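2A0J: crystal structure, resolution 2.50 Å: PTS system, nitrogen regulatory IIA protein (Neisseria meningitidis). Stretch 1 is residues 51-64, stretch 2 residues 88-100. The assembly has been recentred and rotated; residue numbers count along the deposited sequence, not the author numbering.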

# COMPACT_ATOMS: atom_id res chain seq x y z
N ARG A 51 10.18 7.60 -4.06
CA ARG A 51 10.68 6.66 -3.06
C ARG A 51 11.06 5.31 -3.67
O ARG A 51 12.11 4.75 -3.34
N GLU A 52 10.19 4.79 -4.53
CA GLU A 52 10.39 3.51 -5.21
C GLU A 52 11.71 3.60 -5.99
O GLU A 52 12.38 2.61 -6.23
N LYS A 53 12.05 4.82 -6.36
CA LYS A 53 13.28 5.11 -7.10
C LYS A 53 14.49 4.66 -6.28
O LYS A 53 15.47 4.16 -6.83
N LEU A 54 14.41 4.86 -4.97
CA LEU A 54 15.50 4.48 -4.08
C LEU A 54 15.65 2.97 -3.98
O LEU A 54 16.70 2.47 -3.61
N GLY A 55 14.58 2.25 -4.31
CA GLY A 55 14.62 0.80 -4.25
C GLY A 55 13.26 0.21 -3.93
O GLY A 55 12.44 0.84 -3.26
N SER A 56 13.02 -1.01 -4.40
CA SER A 56 11.76 -1.71 -4.19
C SER A 56 11.28 -1.72 -2.74
O SER A 56 12.03 -2.01 -1.81
N THR A 57 10.00 -1.41 -2.58
CA THR A 57 9.38 -1.39 -1.26
C THR A 57 8.75 -2.74 -1.00
O THR A 57 7.93 -2.89 -0.10
N GLY A 58 9.16 -3.73 -1.79
CA GLY A 58 8.67 -5.09 -1.62
C GLY A 58 9.34 -5.68 -0.39
O GLY A 58 10.55 -5.53 -0.20
N LEU A 59 8.56 -6.35 0.44
CA LEU A 59 9.08 -6.95 1.67
C LEU A 59 9.49 -8.39 1.45
O LEU A 59 10.13 -9.01 2.31
N GLY A 60 9.14 -8.93 0.29
CA GLY A 60 9.45 -10.31 -0.01
C GLY A 60 8.18 -11.13 0.18
O GLY A 60 7.33 -10.78 1.00
N GLN A 61 8.04 -12.21 -0.59
CA GLN A 61 6.89 -13.10 -0.49
C GLN A 61 5.55 -12.53 -0.98
O GLN A 61 4.52 -12.70 -0.32
N GLY A 62 5.58 -11.88 -2.13
CA GLY A 62 4.37 -11.33 -2.72
C GLY A 62 3.76 -10.10 -2.06
O GLY A 62 2.67 -9.66 -2.44
N VAL A 63 4.47 -9.54 -1.08
CA VAL A 63 4.00 -8.36 -0.37
C VAL A 63 4.87 -7.14 -0.65
O VAL A 63 6.05 -7.26 -1.00
N ALA A 64 4.28 -5.95 -0.49
CA ALA A 64 4.99 -4.69 -0.69
C ALA A 64 4.27 -3.57 0.05
O ALA A 64 3.07 -3.67 0.35
N GLY A 88 5.49 -8.05 -11.31
CA GLY A 88 6.93 -7.95 -11.11
C GLY A 88 7.18 -6.66 -10.36
O GLY A 88 6.97 -5.57 -10.90
N PHE A 89 7.63 -6.77 -9.11
CA PHE A 89 7.86 -5.61 -8.26
C PHE A 89 9.32 -5.35 -7.97
O PHE A 89 9.64 -4.49 -7.14
N ASP A 90 10.22 -6.07 -8.64
CA ASP A 90 11.64 -5.89 -8.41
C ASP A 90 11.94 -6.17 -6.93
O ASP A 90 12.89 -5.63 -6.36
N ALA A 91 11.11 -7.02 -6.33
CA ALA A 91 11.23 -7.40 -4.92
C ALA A 91 12.60 -7.96 -4.52
O ALA A 91 13.36 -8.45 -5.36
N PRO A 92 12.91 -7.92 -3.21
CA PRO A 92 14.16 -8.40 -2.62
C PRO A 92 14.44 -9.90 -2.79
O PRO A 92 15.59 -10.33 -2.68
N ASP A 93 13.40 -10.71 -3.02
CA ASP A 93 13.61 -12.14 -3.20
C ASP A 93 13.33 -12.66 -4.63
O ASP A 93 13.39 -13.87 -4.88
N GLY A 94 13.03 -11.75 -5.55
CA GLY A 94 12.77 -12.15 -6.93
C GLY A 94 11.35 -12.57 -7.28
O GLY A 94 11.04 -12.77 -8.45
N LYS A 95 10.49 -12.72 -6.28
CA LYS A 95 9.11 -13.13 -6.54
C LYS A 95 8.20 -11.92 -6.74
O LYS A 95 8.36 -10.91 -6.06
N PRO A 96 7.23 -12.03 -7.67
CA PRO A 96 6.28 -10.95 -7.95
C PRO A 96 5.35 -10.73 -6.75
O PRO A 96 5.32 -11.54 -5.83
N VAL A 97 4.59 -9.63 -6.76
CA VAL A 97 3.69 -9.33 -5.63
C VAL A 97 2.20 -9.26 -5.97
O VAL A 97 1.81 -8.82 -7.05
N SER A 98 1.37 -9.68 -5.01
CA SER A 98 -0.08 -9.66 -5.21
C SER A 98 -0.80 -8.89 -4.11
O SER A 98 -2.00 -8.61 -4.20
N LEU A 99 -0.06 -8.54 -3.06
CA LEU A 99 -0.63 -7.79 -1.95
C LEU A 99 0.11 -6.46 -1.78
O LEU A 99 1.27 -6.43 -1.37
N ILE A 100 -0.58 -5.37 -2.08
CA ILE A 100 0.03 -4.04 -1.99
C ILE A 100 -0.66 -3.07 -1.03
O ILE A 100 -1.84 -2.76 -1.18

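The two stretches meet along a ladder of loop contacts that ends in a short parallel pairing, Val-63 with Leu-99 and Ala-64 with Ile-100.

Phe-89 packs its ring between the Ser-56 to Gly-58 loop and Ala-64. Its CB points toward the first stretch. Its chi1 is -139°, between the usual wells, and chi2 is 77°. This swings the ring in beside the loop. Ala-64 CB lies over one face, 3.4 Å from Phe-89 CE2. The ring edge meets polar atoms: Thr-57 OG1 is 3.7 Å from Phe-89 CE2, and Ser-56 OG is 3.7 Å from Phe-89 CD2.

Ser-56 points toward the second stretch with chi1 t. Ser-56 OG donates to Phe-89 O at 2.8 Å. Ser-56 OG also accepts from Gly-58 N at 3.2 Å, so one hydroxyl links its own loop backbone to that of the second stretch. Ser-56 CB also sits 3.2 Å from Asp-90 O.

Glu-52 is t at chi1 and p at chi2, which brings its carboxylate to Thr-57. Glu-52 OE1 accepts from Thr-57 OG1 at 2.7 Å, and Glu-52 OE2 accepts from Thr-57 N at 3.0 Å. The p rotamer of Thr-57 suits this bond. Its CB points away from the second stretch, yet OG1 still reaches the ring edge.

Gly-58 has no side chain. A CB here would crowd Ala-91 CB and Pro-92 CD. Pro-92 points toward the first stretch, and Pro-92 CD lies 3.0 Å from Gly-58 O.

Asp-93 points toward the first stretch with chi1 p, and its two oxygens have different partners. Asp-93 OD2 accepts from Gln-61 N at 2.7 Å. Asp-93 OD1 accepts from Lys-95 N at 3.1 Å within its own loop. A CB on Gly-60 would clash with Asp-93 OD2. Gln-61 itself is m, t, and its CB points away.

Water 1 donates to Asp-93 OD1 at 2.8 Å and to Lys-95 O at 2.7 Å. Water 1 accepts from Gly-62 N at 3.1 Å, bridging the stretches.

Gly-62 O accepts from both Ser-98 N at 2.9 Å and Leu-99 N at 3.0 Å. Val-97, chi1 m, points toward the first stretch, and Val-97 CB lies 3.3 Å from Gly-62 O. Val-97 CG1 lies 4.4 Å from Ala-64 CB.

In the parallel pair, Val-63 (t) and Leu-99 (m, t) share a sheet face, with Val-63 CG2 4.4 Å from Leu-99 CB. Ala-64 and Ile-100 (m, p) lie on the other face. A weak hydrogen bond joins Ala-64 N to Leu-99 O at 3.2 Å.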

# COMPACT_ATOMS: atom_id res chain seq x y z
CB ARG A 51 9.62 6.45 -1.97
CG ARG A 51 9.94 5.32 -1.01
CD ARG A 51 11.27 5.55 -0.29
NE ARG A 51 11.62 4.40 0.54
CZ ARG A 51 12.04 3.24 0.07
NH1 ARG A 51 12.17 3.04 -1.25
NH2 ARG A 51 12.31 2.25 0.91
CB GLU A 52 9.21 3.25 -6.16
CG GLU A 52 8.92 1.79 -6.47
CD GLU A 52 8.67 0.95 -5.23
OE1 GLU A 52 7.99 1.44 -4.29
OE2 GLU A 52 9.14 -0.21 -5.19
CB LYS A 53 13.36 6.61 -7.36
CG LYS A 53 14.29 7.02 -8.47
CD LYS A 53 14.10 8.50 -8.80
CE LYS A 53 12.63 8.81 -9.11
NZ LYS A 53 12.03 7.89 -10.13
CB LEU A 54 15.27 5.06 -2.69
CG LEU A 54 15.12 6.58 -2.54
CD1 LEU A 54 15.27 6.92 -1.06
CD2 LEU A 54 16.18 7.31 -3.36
CB SER A 56 11.87 -3.16 -4.68
OG SER A 56 10.61 -3.81 -4.59
CB THR A 57 8.31 -0.28 -1.15
OG1 THR A 57 7.48 -0.28 -2.32
CG2 THR A 57 8.99 1.07 -1.01
CB LEU A 59 8.03 -6.89 2.77
CG LEU A 59 7.54 -5.52 3.24
CD1 LEU A 59 6.38 -5.70 4.19
CD2 LEU A 59 8.68 -4.77 3.91
CB GLN A 61 6.76 -13.58 0.95
CG GLN A 61 7.95 -14.38 1.44
CD GLN A 61 8.10 -14.34 2.95
OE1 GLN A 61 8.84 -15.13 3.53
NE2 GLN A 61 7.40 -13.41 3.59
CB VAL A 63 3.97 -8.60 1.14
CG1 VAL A 63 3.46 -7.34 1.86
CG2 VAL A 63 3.10 -9.81 1.46
CB ALA A 64 5.08 -4.37 -2.19
CB PHE A 89 7.13 -5.82 -6.93
CG PHE A 89 6.44 -4.59 -6.42
CD1 PHE A 89 5.23 -4.17 -6.96
CD2 PHE A 89 7.01 -3.84 -5.39
CE1 PHE A 89 4.59 -3.02 -6.48
CE2 PHE A 89 6.38 -2.68 -4.90
CZ PHE A 89 5.17 -2.28 -5.45
CB ASP A 90 12.06 -4.46 -8.78
CG ASP A 90 11.55 -4.03 -10.16
OD1 ASP A 90 10.38 -3.59 -10.27
OD2 ASP A 90 12.31 -4.15 -11.15
CB ALA A 91 10.14 -8.41 -4.58
CB PRO A 92 14.04 -8.01 -1.15
CG PRO A 92 13.15 -6.83 -1.18
CD PRO A 92 12.10 -7.24 -2.18
CB ASP A 93 12.79 -12.96 -2.19
CG ASP A 93 11.29 -12.63 -2.21
OD1 ASP A 93 10.75 -12.20 -3.26
OD2 ASP A 93 10.64 -12.83 -1.17
CB LYS A 95 8.57 -13.97 -5.39
CG LYS A 95 9.34 -15.24 -5.09
CD LYS A 95 8.71 -16.00 -3.93
CE LYS A 95 9.54 -17.19 -3.53
NZ LYS A 95 10.88 -16.78 -3.03
CB PRO A 96 5.56 -11.45 -9.19
CG PRO A 96 5.56 -12.94 -8.99
CD PRO A 96 6.96 -13.20 -8.51
CB VAL A 97 4.09 -7.99 -4.96
CG1 VAL A 97 5.59 -7.95 -4.74
CG2 VAL A 97 3.63 -6.82 -5.81
CB SER A 98 -0.63 -11.10 -5.26
OG SER A 98 -0.25 -11.76 -6.46
CB LEU A 99 -0.56 -8.63 -0.68
CG LEU A 99 -1.32 -9.95 -0.81
CD1 LEU A 99 -1.42 -10.65 0.54
CD2 LEU A 99 -2.71 -9.69 -1.36
CB ILE A 100 0.10 -3.36 -3.41
CG1 ILE A 100 0.74 -4.30 -4.44
CG2 ILE A 100 0.93 -2.07 -3.33
CD1 ILE A 100 -0.20 -5.34 -5.01
O HOH W 1 8.25 -10.93 -3.33